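PDB 1SI1: iron binding protein FbpA from Mannheimia haemolytica, which binds ferric iron and probably serves as the periplasmic receptor of a bacterial iron uptake system. Local coordinates for residues A52-T57 with S232-A237; F88-D93 with K293-A298. All blocks are in the same frame, centred on the assembly; numbering follows the deposited sequence.

Contact 1 joins two strands inside the protein, and contact 2 ties a loop to the start of a helix. Their centres lie about 15 Å apart, and their nearest atoms are about 6 Å apart without touching. Along the chain the order is 52-57, 88-93, 232-237, 293-298, so the segments alternate. Strand 228-236 links the two sites: its end forms half of contact 1, and its I231 packs against F88 and L294 of contact 2. Helix 60-67 also borders both. The side chains of S232 and L294 lie about 10 Å from the ferric ion and from the side chain of its ligand Y142, respectively. Both contacts thus belong to the framework outside the iron's first shell.

Contact 1 (A52-T57 with S232-A237); sequences ADVLLT and SGVVIA
L55 and V235 exchange two backbone hydrogen bonds at the middle of this antiparallel pair. The bond from L55 N to V235 O, 2.8 Å, is almost straight, 177° at the hydrogen. The return bond from V235 N to L55 O is more bent. T57 and G233 form a second hydrogen-bonded pair in the same way. A237 N closes the row on D53 O at 2.9 Å, but it comes from above the carbonyl plane, 41° out of it. Between these pairs the carbonyls also take CA-H...O contacts, the shortest from V234 CA to L55 O at 3.1 Å.

The pairing puts strand 54-58 against strand 228-236. On its other edge strand 54-58 runs parallel to strand 3-8, so it is an inner strand of the mixed sheet, as suits a periplasmic binding protein fold.

One face carries V54, L56, V234 and I236. V54 splits its two methyls between neighbours. V54 CG1, anti to the backbone N (chi1 175°), meets V234 CG1 at 3.8 Å. V54 CG2 meets I236 CD1 at 3.9 Å. L56 CG lies 4.0 Å from the same V234 CG1. I250 of helix 243-253 packs over V54, V234 and I236. The other face carries L55, T57 and V235, with I66 of helix 60-67 against L55 and T57. Beyond the strand pairs, A237 CB lies 4.1 Å from L55 CG and also meets A52. The polar side chains are held by partners outside the pair: D53 bonds to S240, N242 and N5, and S232 OG to T99.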
loop_
_atom_site.group_PDB
_atom_site.type_symbol
_atom_site.label_atom_id
_atom_site.label_comp_id
_atom_site.label_asym_id
_atom_site.label_seq_id
_atom_site.Cartn_x
_atom_site.Cartn_y
_atom_site.Cartn_z
ATOM N N ALA A 52 10.264 -0.041 21.835
ATOM C CA ALA A 52 9.426 -0.457 20.720
ATOM C C ALA A 52 9.282 -1.971 20.663
ATOM O O ALA A 52 10.274 -2.708 20.711
ATOM C CB ALA A 52 9.981 0.069 19.406
ATOM N N ASP A 53 8.038 -2.414 20.508
ATOM C CA ASP A 53 7.704 -3.828 20.389
ATOM C C ASP A 53 7.233 -4.133 18.984
ATOM O O ASP A 53 7.754 -5.034 18.329
ATOM C CB ASP A 53 6.591 -4.195 21.361
ATOM C CG ASP A 53 7.063 -4.223 22.779
ATOM O OD1 ASP A 53 6.416 -3.591 23.634
ATOM O OD2 ASP A 53 8.067 -4.865 23.096
ATOM N N VAL A 54 6.218 -3.403 18.543
ATOM C CA VAL A 54 5.653 -3.600 17.214
ATOM C C VAL A 54 5.864 -2.319 16.428
ATOM O O VAL A 54 5.517 -1.249 16.893
ATOM C CB VAL A 54 4.165 -3.894 17.281
ATOM C CG1 VAL A 54 3.557 -3.981 15.868
ATOM C CG2 VAL A 54 3.908 -5.181 18.061
ATOM N N LEU A 55 6.425 -2.454 15.240
ATOM C CA LEU A 55 6.613 -1.367 14.300
ATOM C C LEU A 55 5.569 -1.538 13.224
ATOM O O LEU A 55 5.539 -2.548 12.528
ATOM C CB LEU A 55 8.015 -1.417 13.722
ATOM C CG LEU A 55 9.140 -1.583 14.742
ATOM C CD1 LEU A 55 10.456 -1.528 14.015
ATOM C CD2 LEU A 55 9.066 -0.509 15.809
ATOM N N LEU A 56 4.686 -0.569 13.126
ATOM C CA LEU A 56 3.581 -0.625 12.206
ATOM C C LEU A 56 3.767 0.437 11.162
ATOM O O LEU A 56 3.926 1.609 11.471
ATOM C CB LEU A 56 2.284 -0.407 12.976
ATOM C CG LEU A 56 0.969 -0.620 12.213
ATOM C CD1 LEU A 56 -0.164 -1.030 13.137
ATOM C CD2 LEU A 56 0.572 0.624 11.422
ATOM N N THR A 57 3.800 0.034 9.904
ATOM C CA THR A 57 4.003 0.990 8.859
ATOM C C THR A 57 3.251 0.609 7.602
ATOM O O THR A 57 2.484 -0.357 7.578
ATOM C CB THR A 57 5.506 1.210 8.626
ATOM O OG1 THR A 57 5.705 2.388 7.832
ATOM C CG2 THR A 57 6.144 0.059 7.860
ATOM N N SER A 232 0.092 -2.579 4.059
ATOM C CA SER A 232 0.529 -2.074 5.348
ATOM C C SER A 232 0.907 -3.290 6.145
ATOM O O SER A 232 0.441 -4.383 5.867
ATOM C CB SER A 232 -0.575 -1.316 6.065
ATOM O OG SER A 232 -1.460 -2.175 6.797
ATOM N N GLY A 233 1.764 -3.122 7.128
ATOM C CA GLY A 233 2.168 -4.278 7.891
ATOM C C GLY A 233 2.896 -3.954 9.154
ATOM O O GLY A 233 2.900 -2.820 9.606
ATOM N N VAL A 234 3.522 -4.984 9.703
ATOM C CA VAL A 234 4.145 -4.915 11.011
ATOM C C VAL A 234 5.426 -5.715 11.053
ATOM O O VAL A 234 5.615 -6.660 10.306
ATOM C CB VAL A 234 3.209 -5.432 12.138
ATOM C CG1 VAL A 234 2.099 -4.433 12.437
ATOM C CG2 VAL A 234 2.623 -6.814 11.794
ATOM N N VAL A 235 6.283 -5.304 11.966
ATOM C CA VAL A 235 7.557 -5.922 12.235
ATOM C C VAL A 235 7.672 -5.935 13.743
ATOM O O VAL A 235 7.255 -4.995 14.415
ATOM C CB VAL A 235 8.685 -5.088 11.631
ATOM C CG1 VAL A 235 10.051 -5.476 12.198
ATOM C CG2 VAL A 235 8.686 -5.203 10.097
ATOM N N ILE A 236 8.229 -7.006 14.284
ATOM C CA ILE A 236 8.565 -7.034 15.699
ATOM C C ILE A 236 9.965 -6.464 15.834
ATOM O O ILE A 236 10.884 -6.939 15.198
ATOM C CB ILE A 236 8.483 -8.465 16.240
ATOM C CG1 ILE A 236 7.054 -9.008 16.103
ATOM C CG2 ILE A 236 8.929 -8.509 17.693
ATOM C CD1 ILE A 236 5.978 -8.128 16.660
ATOM N N ALA A 237 10.117 -5.428 16.646
ATOM C CA ALA A 237 11.392 -4.743 16.794
ATOM C C ALA A 237 12.483 -5.658 17.333
ATOM O O ALA A 237 12.228 -6.516 18.187
ATOM C CB ALA A 237 11.231 -3.546 17.690
#

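Contact 2 (F88-D93 with K293-A298); sequences FRDSND and KLEDIA
E295 grips S91 with both carboxylate oxygens. S91 N donates to OE2 of E295 at 2.9 Å, on the syn side and 24° out of the carboxylate plane. S91 OG donates to OE1 of E295 at 2.6 Å, on the syn lone pair of OE1. The two bonds hold the carboxylate by both arms and limit its rotation. CG of E295 sits between its backbone N and carbonyl carbon (chi1 73°), and the chain then runs extended across to the loop.

A water adds a second link. It accepts from E295 N at 3.0 Å and lies within hydrogen-bonding distance of R89 O and E295 OE2. It sits between the first turn of the helix and the loop backbone and may bridge them.

D90 shapes the loop that S91 belongs to. Its OD2 accepts from N92 N in an Asx turn, and residues 90-93 form a type I beta turn. D90 OD2 also lies 4.2 Å from E295 OE2, a pairing of like charges that would probably be unfavourable. The bonds from S91 to E295 may offset it.

The tight, apolar part is at F88 and L294. L294 CD2 meets the edge of the F88 ring, near its plane, 3.8 Å from CD1 of F88. Both residues are buried. The S91 end is the solvent side: S91 is exposed and E295 partly so, and the two hydrogen bonds hold it.

The loop lies between helix 78-83 and strand 96-108, and K293 is the N-cap residue of helix 294-310. I231 of strand 228-236 packs against both F88 and L294. I60 of helix 60-67 and W95 also touch L294, so the helix start packs on the loop, that strand and helix 60-67, with helix 141-168 meeting I297.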
loop_
_atom_site.group_PDB
_atom_site.type_symbol
_atom_site.label_atom_id
_atom_site.label_comp_id
_atom_site.label_asym_id
_atom_site.label_seq_id
_atom_site.Cartn_x
_atom_site.Cartn_y
_atom_site.Cartn_z
ATOM N N PHE A 88 1.819 -11.794 1.025
ATOM C CA PHE A 88 1.759 -10.599 1.862
ATOM C C PHE A 88 2.518 -10.720 3.168
ATOM O O PHE A 88 2.298 -9.932 4.083
ATOM C CB PHE A 88 0.292 -10.221 2.118
ATOM C CG PHE A 88 -0.490 -10.004 0.859
ATOM C CD1 PHE A 88 0.013 -9.210 -0.153
ATOM C CD2 PHE A 88 -1.729 -10.584 0.687
ATOM C CE1 PHE A 88 -0.677 -9.020 -1.328
ATOM C CE2 PHE A 88 -2.431 -10.395 -0.501
ATOM C CZ PHE A 88 -1.908 -9.606 -1.496
ATOM N N ARG A 89 3.436 -11.668 3.248
ATOM C CA ARG A 89 4.382 -11.724 4.348
ATOM C C ARG A 89 5.743 -12.172 3.861
ATOM O O ARG A 89 5.881 -12.687 2.767
ATOM C CB ARG A 89 3.872 -12.616 5.471
ATOM C CG ARG A 89 3.410 -13.981 5.016
ATOM C CD ARG A 89 3.081 -14.917 6.174
ATOM N NE ARG A 89 2.250 -16.025 5.724
ATOM C CZ ARG A 89 2.708 -17.123 5.126
ATOM N NH1 ARG A 89 1.854 -18.056 4.729
ATOM N NH2 ARG A 89 4.007 -17.309 4.946
ATOM N N ASP A 90 6.742 -11.947 4.689
ATOM C CA ASP A 90 8.116 -12.268 4.355
ATOM C C ASP A 90 8.348 -13.766 4.445
ATOM O O ASP A 90 8.099 -14.353 5.491
ATOM C CB ASP A 90 9.010 -11.587 5.383
ATOM C CG ASP A 90 10.454 -11.636 5.033
ATOM O OD1 ASP A 90 11.259 -11.285 5.916
ATOM O OD2 ASP A 90 10.879 -11.975 3.906
ATOM N N SER A 91 8.877 -14.378 3.392
ATOM C CA SER A 91 9.303 -15.783 3.488
ATOM C C SER A 91 10.404 -15.938 4.541
ATOM O O SER A 91 10.598 -17.022 5.088
ATOM C CB SER A 91 9.814 -16.302 2.132
ATOM O OG SER A 91 10.987 -15.646 1.733
ATOM N N ASN A 92 11.128 -14.849 4.798
ATOM C CA ASN A 92 12.242 -14.808 5.749
ATOM C C ASN A 92 11.792 -14.338 7.146
ATOM O O ASN A 92 12.610 -14.088 8.014
ATOM C CB ASN A 92 13.342 -13.888 5.200
ATOM C CG ASN A 92 14.661 -14.023 5.938
ATOM O OD1 ASN A 92 15.379 -13.036 6.126
ATOM N ND2 ASN A 92 14.987 -15.233 6.360
ATOM N N ASP A 93 10.476 -14.224 7.338
ATOM C CA ASP A 93 9.839 -14.121 8.664
ATOM C C ASP A 93 10.085 -12.823 9.423
ATOM O O ASP A 93 9.889 -12.777 10.631
ATOM C CB ASP A 93 10.255 -15.314 9.534
ATOM C CG ASP A 93 10.020 -16.622 8.845
ATOM O OD1 ASP A 93 8.871 -16.843 8.412
ATOM O OD2 ASP A 93 10.917 -17.467 8.661
ATOM N N LYS A 293 4.615 -12.123 -4.999
ATOM C CA LYS A 293 5.032 -11.931 -3.618
ATOM C C LYS A 293 5.549 -10.530 -3.446
ATOM O O LYS A 293 6.311 -10.019 -4.259
ATOM C CB LYS A 293 6.121 -12.922 -3.235
ATOM C CG LYS A 293 5.658 -14.362 -3.222
ATOM C CD LYS A 293 6.676 -15.246 -2.511
ATOM C CE LYS A 293 6.357 -16.716 -2.692
ATOM N NZ LYS A 293 6.793 -17.225 -4.020
ATOM N N LEU A 294 5.158 -9.906 -2.358
ATOM C CA LEU A 294 5.641 -8.567 -2.082
ATOM C C LEU A 294 7.148 -8.539 -1.880
ATOM O O LEU A 294 7.786 -7.537 -2.150
ATOM C CB LEU A 294 4.922 -7.981 -0.872
ATOM C CG LEU A 294 3.708 -7.105 -1.207
ATOM C CD1 LEU A 294 4.146 -5.739 -1.702
ATOM C CD2 LEU A 294 2.813 -7.784 -2.236
ATOM N N GLU A 295 7.727 -9.646 -1.427
ATOM C CA GLU A 295 9.175 -9.696 -1.311
ATOM C C GLU A 295 9.860 -9.664 -2.676
ATOM O O GLU A 295 10.976 -9.200 -2.782
ATOM C CB GLU A 295 9.614 -10.898 -0.482
ATOM C CG GLU A 295 9.467 -12.232 -1.177
ATOM C CD GLU A 295 9.579 -13.362 -0.198
ATOM O OE1 GLU A 295 10.537 -14.146 -0.297
ATOM O OE2 GLU A 295 8.710 -13.444 0.680
ATOM N N ASP A 296 9.181 -10.122 -3.725
ATOM C CA ASP A 296 9.716 -10.005 -5.081
ATOM C C ASP A 296 9.570 -8.607 -5.648
ATOM O O ASP A 296 10.401 -8.166 -6.439
ATOM C CB ASP A 296 9.088 -11.050 -5.990
ATOM C CG ASP A 296 9.561 -12.450 -5.653
ATOM O OD1 ASP A 296 10.769 -12.609 -5.375
ATOM O OD2 ASP A 296 8.802 -13.438 -5.606
ATOM N N ILE A 297 8.541 -7.886 -5.223
ATOM C CA ILE A 297 8.501 -6.462 -5.490
ATOM C C ILE A 297 9.676 -5.768 -4.802
ATOM O O ILE A 297 10.378 -4.974 -5.415
ATOM C CB ILE A 297 7.137 -5.874 -5.041
ATOM C CG1 ILE A 297 6.024 -6.350 -6.000
ATOM C CG2 ILE A 297 7.197 -4.361 -4.955
ATOM C CD1 ILE A 297 4.607 -6.087 -5.532
ATOM N N ALA A 298 9.898 -6.071 -3.527
ATOM C CA ALA A 298 11.019 -5.480 -2.798
ATOM C C ALA A 298 12.336 -5.749 -3.503
ATOM O O ALA A 298 13.181 -4.867 -3.623
ATOM C CB ALA A 298 11.065 -5.994 -1.376
HETATM O O HOH W 1 6.317 -11.789 0.138
#